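Local structure of metallophosphoesterase TT1561-like domain-containing protein (Aquifex aeolicus, 2YVT) at residues V37-I42 with I179-P184; K12-R17 with G237-G242. The protein is of unknown function but belongs to the calcineurin-like metallophosphoesterase superfamily, whose members typically cleave phosphate esters at a metal centre. All coordinates share one frame; numbering follows the deposited sequence.

Contact 1 (V37-I42 with I179-P184); sequences VVVGNI and IFYTPP
The phenol oxygen of Tyr-181 is where the side chains of Tyr-181 and Asn-41 meet: it is hydrogen-bonded to Lys-98 NZ, and the amide carbon of Asn-41, CG, lies 3.7 Å from Tyr-181 OH. The amide and the ring meet at a slant, their planes 54° apart, which excludes a flat stack. Tyr-181 CG stands anti to the backbone N (chi1 171°), and the ring it carries meets the 40-41 backbone at its CD1 edge. There Gly-40 O lies in the ring plane, 3.3 Å from Tyr-181 CD1. This carbonyl belongs to the cis peptide bond that joins Gly-40 to Asn-41.

Beyond the ring the contact is apolar. Val-39 spreads two branches: CG1 rests 3.7 Å from Tyr-181 CA, while CG2 lies 3.7 Å from Ile-179 CG2. Two residues back along the strand, Val-37 and Ile-179 reach toward each other tip to tip, with Val-37 CG1 3.9 Å from Ile-179 CD1. Methyl groups therefore fill the interval between the backbones, as expected for strands of two facing sheets: strand 35-39 pairs with 7-12 through Val-37 and Val-39, and 175-180 belongs to the other sheet. This is the sandwich core of the calcineurin-like fold, in whose relatives the loops following such strands carry metal ligands. Val-38 and Phe-180 turn their CB atoms away from the interface, the former packing on Phe-81 of helix 65-86, the latter on Val-204 and Ile-207 of helix 202-211.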
# COMPACT_ATOMS: atom_id res chain seq x y z
N VAL A 37 -0.32 -8.62 -3.44
CA VAL A 37 0.07 -7.30 -2.95
C VAL A 37 -1.10 -6.72 -2.17
O VAL A 37 -2.21 -6.61 -2.69
CB VAL A 37 0.46 -6.35 -4.12
CG1 VAL A 37 0.62 -4.91 -3.62
CG2 VAL A 37 1.74 -6.82 -4.78
N VAL A 38 -0.84 -6.36 -0.91
CA VAL A 38 -1.86 -5.70 -0.09
C VAL A 38 -1.37 -4.29 0.20
O VAL A 38 -0.38 -4.11 0.92
CB VAL A 38 -2.13 -6.43 1.25
CG1 VAL A 38 -3.26 -5.75 2.00
CG2 VAL A 38 -2.49 -7.91 1.00
N VAL A 39 -2.04 -3.30 -0.39
CA VAL A 39 -1.75 -1.90 -0.09
C VAL A 39 -2.71 -1.47 1.01
O VAL A 39 -3.87 -1.88 1.03
CB VAL A 39 -1.94 -0.99 -1.34
CG1 VAL A 39 -1.50 0.45 -1.03
CG2 VAL A 39 -1.18 -1.55 -2.54
N GLY A 40 -2.22 -0.65 1.94
CA GLY A 40 -3.07 -0.12 2.99
C GLY A 40 -4.20 0.74 2.43
O GLY A 40 -4.27 0.98 1.23
N ASN A 41 -5.09 1.23 3.29
CA ASN A 41 -5.04 1.04 4.72
C ASN A 41 -5.40 -0.36 5.18
O ASN A 41 -6.39 -0.95 4.73
CB ASN A 41 -6.01 2.02 5.37
CG ASN A 41 -5.66 3.44 5.02
OD1 ASN A 41 -6.40 4.15 4.29
ND2 ASN A 41 -4.50 3.85 5.48
N ILE A 42 -4.58 -0.89 6.09
CA ILE A 42 -4.89 -2.14 6.77
C ILE A 42 -5.90 -1.88 7.89
O ILE A 42 -6.91 -2.57 7.99
CB ILE A 42 -3.62 -2.81 7.34
CG1 ILE A 42 -2.68 -3.19 6.19
CG2 ILE A 42 -3.99 -4.05 8.17
CD1 ILE A 42 -1.23 -3.30 6.57
N ILE A 179 5.28 0.16 -5.30
CA ILE A 179 4.00 0.05 -4.63
C ILE A 179 3.89 1.19 -3.64
O ILE A 179 4.73 1.32 -2.75
CB ILE A 179 3.85 -1.30 -3.88
CG1 ILE A 179 4.19 -2.48 -4.81
CG2 ILE A 179 2.44 -1.44 -3.30
CD1 ILE A 179 4.29 -3.81 -4.10
N PHE A 180 2.87 2.03 -3.82
CA PHE A 180 2.65 3.20 -2.97
C PHE A 180 1.24 3.19 -2.45
O PHE A 180 0.32 2.79 -3.17
CB PHE A 180 2.83 4.51 -3.77
CG PHE A 180 4.16 4.64 -4.46
CD1 PHE A 180 5.35 4.69 -3.73
CD2 PHE A 180 4.22 4.72 -5.84
CE1 PHE A 180 6.58 4.80 -4.38
CE2 PHE A 180 5.44 4.84 -6.50
CZ PHE A 180 6.62 4.89 -5.77
N TYR A 181 1.04 3.64 -1.21
CA TYR A 181 -0.31 3.91 -0.76
C TYR A 181 -0.91 5.05 -1.60
O TYR A 181 -2.06 4.98 -2.04
CB TYR A 181 -0.33 4.26 0.73
CG TYR A 181 -1.66 4.77 1.21
CD1 TYR A 181 -2.76 3.90 1.32
CD2 TYR A 181 -1.84 6.11 1.54
CE1 TYR A 181 -4.00 4.37 1.76
CE2 TYR A 181 -3.07 6.59 1.99
CZ TYR A 181 -4.15 5.72 2.10
OH TYR A 181 -5.36 6.18 2.53
N THR A 182 -0.12 6.10 -1.81
CA THR A 182 -0.60 7.30 -2.49
C THR A 182 -0.46 7.16 -4.01
O THR A 182 0.62 6.85 -4.51
CB THR A 182 0.18 8.53 -2.01
OG1 THR A 182 0.07 8.63 -0.60
CG2 THR A 182 -0.37 9.80 -2.64
N PRO A 183 -1.57 7.39 -4.74
CA PRO A 183 -1.49 7.36 -6.20
C PRO A 183 -1.02 8.68 -6.79
O PRO A 183 -1.11 9.73 -6.13
CB PRO A 183 -2.95 7.10 -6.62
CG PRO A 183 -3.76 7.78 -5.56
CD PRO A 183 -2.95 7.66 -4.27
N PRO A 184 -0.54 8.64 -8.04
CA PRO A 184 -0.24 9.89 -8.74
C PRO A 184 -1.52 10.53 -9.24
O PRO A 184 -2.57 9.88 -9.29
CB PRO A 184 0.56 9.41 -9.95
CG PRO A 184 -0.01 8.05 -10.24
CD PRO A 184 -0.28 7.46 -8.88

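Contact 2 (K12-R17 with G237-G242); sequences KNFKER and GEFEEG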
# COMPACT_ATOMS: atom_id res chain seq x y z
N LYS A 12 -6.32 -2.99 -2.24
CA LYS A 12 -6.00 -1.81 -1.44
C LYS A 12 -7.14 -1.50 -0.49
O LYS A 12 -8.28 -1.89 -0.74
CB LYS A 12 -5.64 -0.60 -2.33
CG LYS A 12 -6.77 -0.01 -3.20
CD LYS A 12 -7.46 1.17 -2.54
CE LYS A 12 -8.56 1.74 -3.43
NZ LYS A 12 -8.06 2.86 -4.29
N ASN A 13 -6.82 -0.79 0.59
CA ASN A 13 -7.79 -0.44 1.63
C ASN A 13 -8.50 -1.68 2.18
O ASN A 13 -9.74 -1.79 2.14
CB ASN A 13 -8.79 0.62 1.13
CG ASN A 13 -8.21 2.02 1.13
OD1 ASN A 13 -7.31 2.34 1.92
ND2 ASN A 13 -8.73 2.88 0.26
N PHE A 14 -7.70 -2.61 2.70
CA PHE A 14 -8.22 -3.78 3.41
C PHE A 14 -9.19 -3.36 4.52
O PHE A 14 -10.25 -3.96 4.68
CB PHE A 14 -7.06 -4.63 3.95
CG PHE A 14 -7.51 -5.75 4.82
CD1 PHE A 14 -8.13 -6.87 4.27
CD2 PHE A 14 -7.31 -5.70 6.20
CE1 PHE A 14 -8.56 -7.91 5.08
CE2 PHE A 14 -7.74 -6.74 7.03
CZ PHE A 14 -8.36 -7.84 6.46
N LYS A 15 -8.80 -2.32 5.27
CA LYS A 15 -9.67 -1.67 6.27
C LYS A 15 -10.39 -2.67 7.17
O LYS A 15 -11.60 -2.59 7.40
CB LYS A 15 -10.67 -0.71 5.59
CG LYS A 15 -10.04 0.57 5.07
CD LYS A 15 -11.06 1.51 4.43
CE LYS A 15 -10.38 2.76 3.87
NZ LYS A 15 -11.36 3.85 3.51
N GLU A 16 -9.62 -3.63 7.67
CA GLU A 16 -10.10 -4.61 8.65
C GLU A 16 -11.26 -5.50 8.14
O GLU A 16 -12.07 -5.99 8.94
CB GLU A 16 -10.47 -3.92 9.97
CG GLU A 16 -9.35 -3.04 10.51
CD GLU A 16 -9.67 -2.37 11.82
OE1 GLU A 16 -10.64 -2.78 12.52
OE2 GLU A 16 -8.94 -1.41 12.15
N ARG A 17 -11.32 -5.71 6.83
CA ARG A 17 -12.39 -6.51 6.22
C ARG A 17 -12.05 -8.00 6.19
O ARG A 17 -11.96 -8.64 5.13
CB ARG A 17 -12.83 -5.96 4.86
CG ARG A 17 -13.45 -4.54 4.95
CD ARG A 17 -14.67 -4.49 5.90
NE ARG A 17 -15.73 -5.38 5.42
CZ ARG A 17 -16.61 -5.04 4.49
NH1 ARG A 17 -16.58 -3.81 3.96
NH2 ARG A 17 -17.52 -5.90 4.08
N GLY A 237 -8.83 -0.37 -6.95
CA GLY A 237 -10.16 -0.01 -6.47
C GLY A 237 -10.38 -0.59 -5.08
O GLY A 237 -9.50 -1.27 -4.54
N GLU A 238 -11.54 -0.31 -4.51
CA GLU A 238 -11.77 -0.57 -3.09
C GLU A 238 -12.04 -2.03 -2.76
O GLU A 238 -13.01 -2.61 -3.26
CB GLU A 238 -12.94 0.27 -2.57
CG GLU A 238 -12.71 1.77 -2.69
CD GLU A 238 -11.67 2.33 -1.71
OE1 GLU A 238 -11.26 1.63 -0.76
OE2 GLU A 238 -11.27 3.49 -1.91
N PHE A 239 -11.22 -2.61 -1.89
CA PHE A 239 -11.49 -3.95 -1.38
C PHE A 239 -12.90 -4.07 -0.76
O PHE A 239 -13.54 -5.12 -0.90
CB PHE A 239 -10.41 -4.34 -0.37
CG PHE A 239 -10.46 -5.78 0.04
CD1 PHE A 239 -10.23 -6.79 -0.89
CD2 PHE A 239 -10.68 -6.13 1.38
CE1 PHE A 239 -10.25 -8.13 -0.50
CE2 PHE A 239 -10.69 -7.47 1.77
CZ PHE A 239 -10.48 -8.47 0.83
N GLU A 240 -13.39 -3.00 -0.12
CA GLU A 240 -14.76 -2.98 0.46
C GLU A 240 -15.85 -3.14 -0.59
O GLU A 240 -17.01 -3.45 -0.25
CB GLU A 240 -15.09 -1.64 1.09
CG GLU A 240 -14.25 -1.08 2.14
CD GLU A 240 -14.71 0.35 2.42
OE1 GLU A 240 -14.75 0.74 3.59
OE2 GLU A 240 -15.06 1.09 1.46
N GLU A 241 -15.53 -2.82 -1.83
CA GLU A 241 -16.46 -2.98 -2.94
C GLU A 241 -16.29 -4.35 -3.59
O GLU A 241 -16.90 -4.62 -4.63
CB GLU A 241 -16.24 -1.86 -3.97
CG GLU A 241 -16.59 -0.49 -3.45
CD GLU A 241 -16.20 0.65 -4.37
OE1 GLU A 241 -16.04 0.42 -5.59
OE2 GLU A 241 -16.07 1.77 -3.86
N GLY A 242 -15.45 -5.19 -3.00
CA GLY A 242 -15.12 -6.50 -3.57
C GLY A 242 -14.17 -6.45 -4.75
O GLY A 242 -14.07 -7.41 -5.51
O HOH W 1 -8.78 -3.78 -3.62
O HOH W 2 -12.80 2.77 1.54
O HOH W 3 -18.27 -5.21 1.36
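Phe-239 lies beside Phe-14, both side chains pointing the same way, and the overlap is made at one corner: Phe-239 CE2 approaches Phe-14 CD1 to 3.6 Å. The ring planes are 34° apart, an oblique apolar packing. Arg-17 O, at the end of the type I' turn from Phe-14, sits at the edge of the Phe-239 ring, in its plane. The contact packs the loop after strand 7-12 against the connection from strand 231-235 to strand 243-248, where residues 239-241 form a short 3-10 turn.

At its backbone, Phe-239 N donates to Lys-12 O over 3.2 Å. Asn-13 ND2 gives Glu-238 OE1 a hydrogen bond of 3.0 Å on the syn side, amide and carboxylate nearly coplanar, plus a weak one to OE2; its OD1 accepts from Asn-41 N. Lys-12 CG stands between the backbone N and the carbonyl carbon (chi1 66°), which sets it 3.3 Å from Gly-237 O. Further out, Lys-12 NZ is bonded to Asn-235 OD1, His-220 O and Gly-222 O, and stays 4.0 Å from Glu-238 OE2. An alanine in place of Glu-238 would probably leave Asn-13 ND2 without its acceptor here and Lys-12 without this neighbouring negative charge.

A water that accepts from Lys-12 N lies within donating distance of Gly-237 O and may bridge the two. Another links Arg-17 NH2 to Glu-240 O; Arg-17 also makes a salt bridge through NE to Asp-19 OD1. Lys-15 NZ stands 4.6 Å from Glu-240 OE1, and a water accepts from Lys-15 NZ and donates weakly to Glu-240 OE2 and Glu-238 OE1; attraction here is thus likely to be diffuse, whereas the directed bonds from Asn-13 ND2 and Phe-239 N probably set the orientation.

Overall arrangement
From the N terminus, strand 7-12 runs into the loop 12-17, the first half of contact 2; the end of strand 35-39 and the turn after it form 37-42, the first half of contact 1. After 136 intervening residues, 179-184, which begins in strand 175-180 and continues into the loop, closes contact 1. The chain later returns through strand 231-235 to 237-242, closing contact 2, so contact 1 is nested within its loop. Contact 1 joins the two sheets; contact 2 joins the loop after 7-12 to the connection between 231-235 and 243-248. Their centres are 11 Å apart, and they meet where Asn-41 O lies 2.8 Å from Lys-15 N, a probable hydrogen bond.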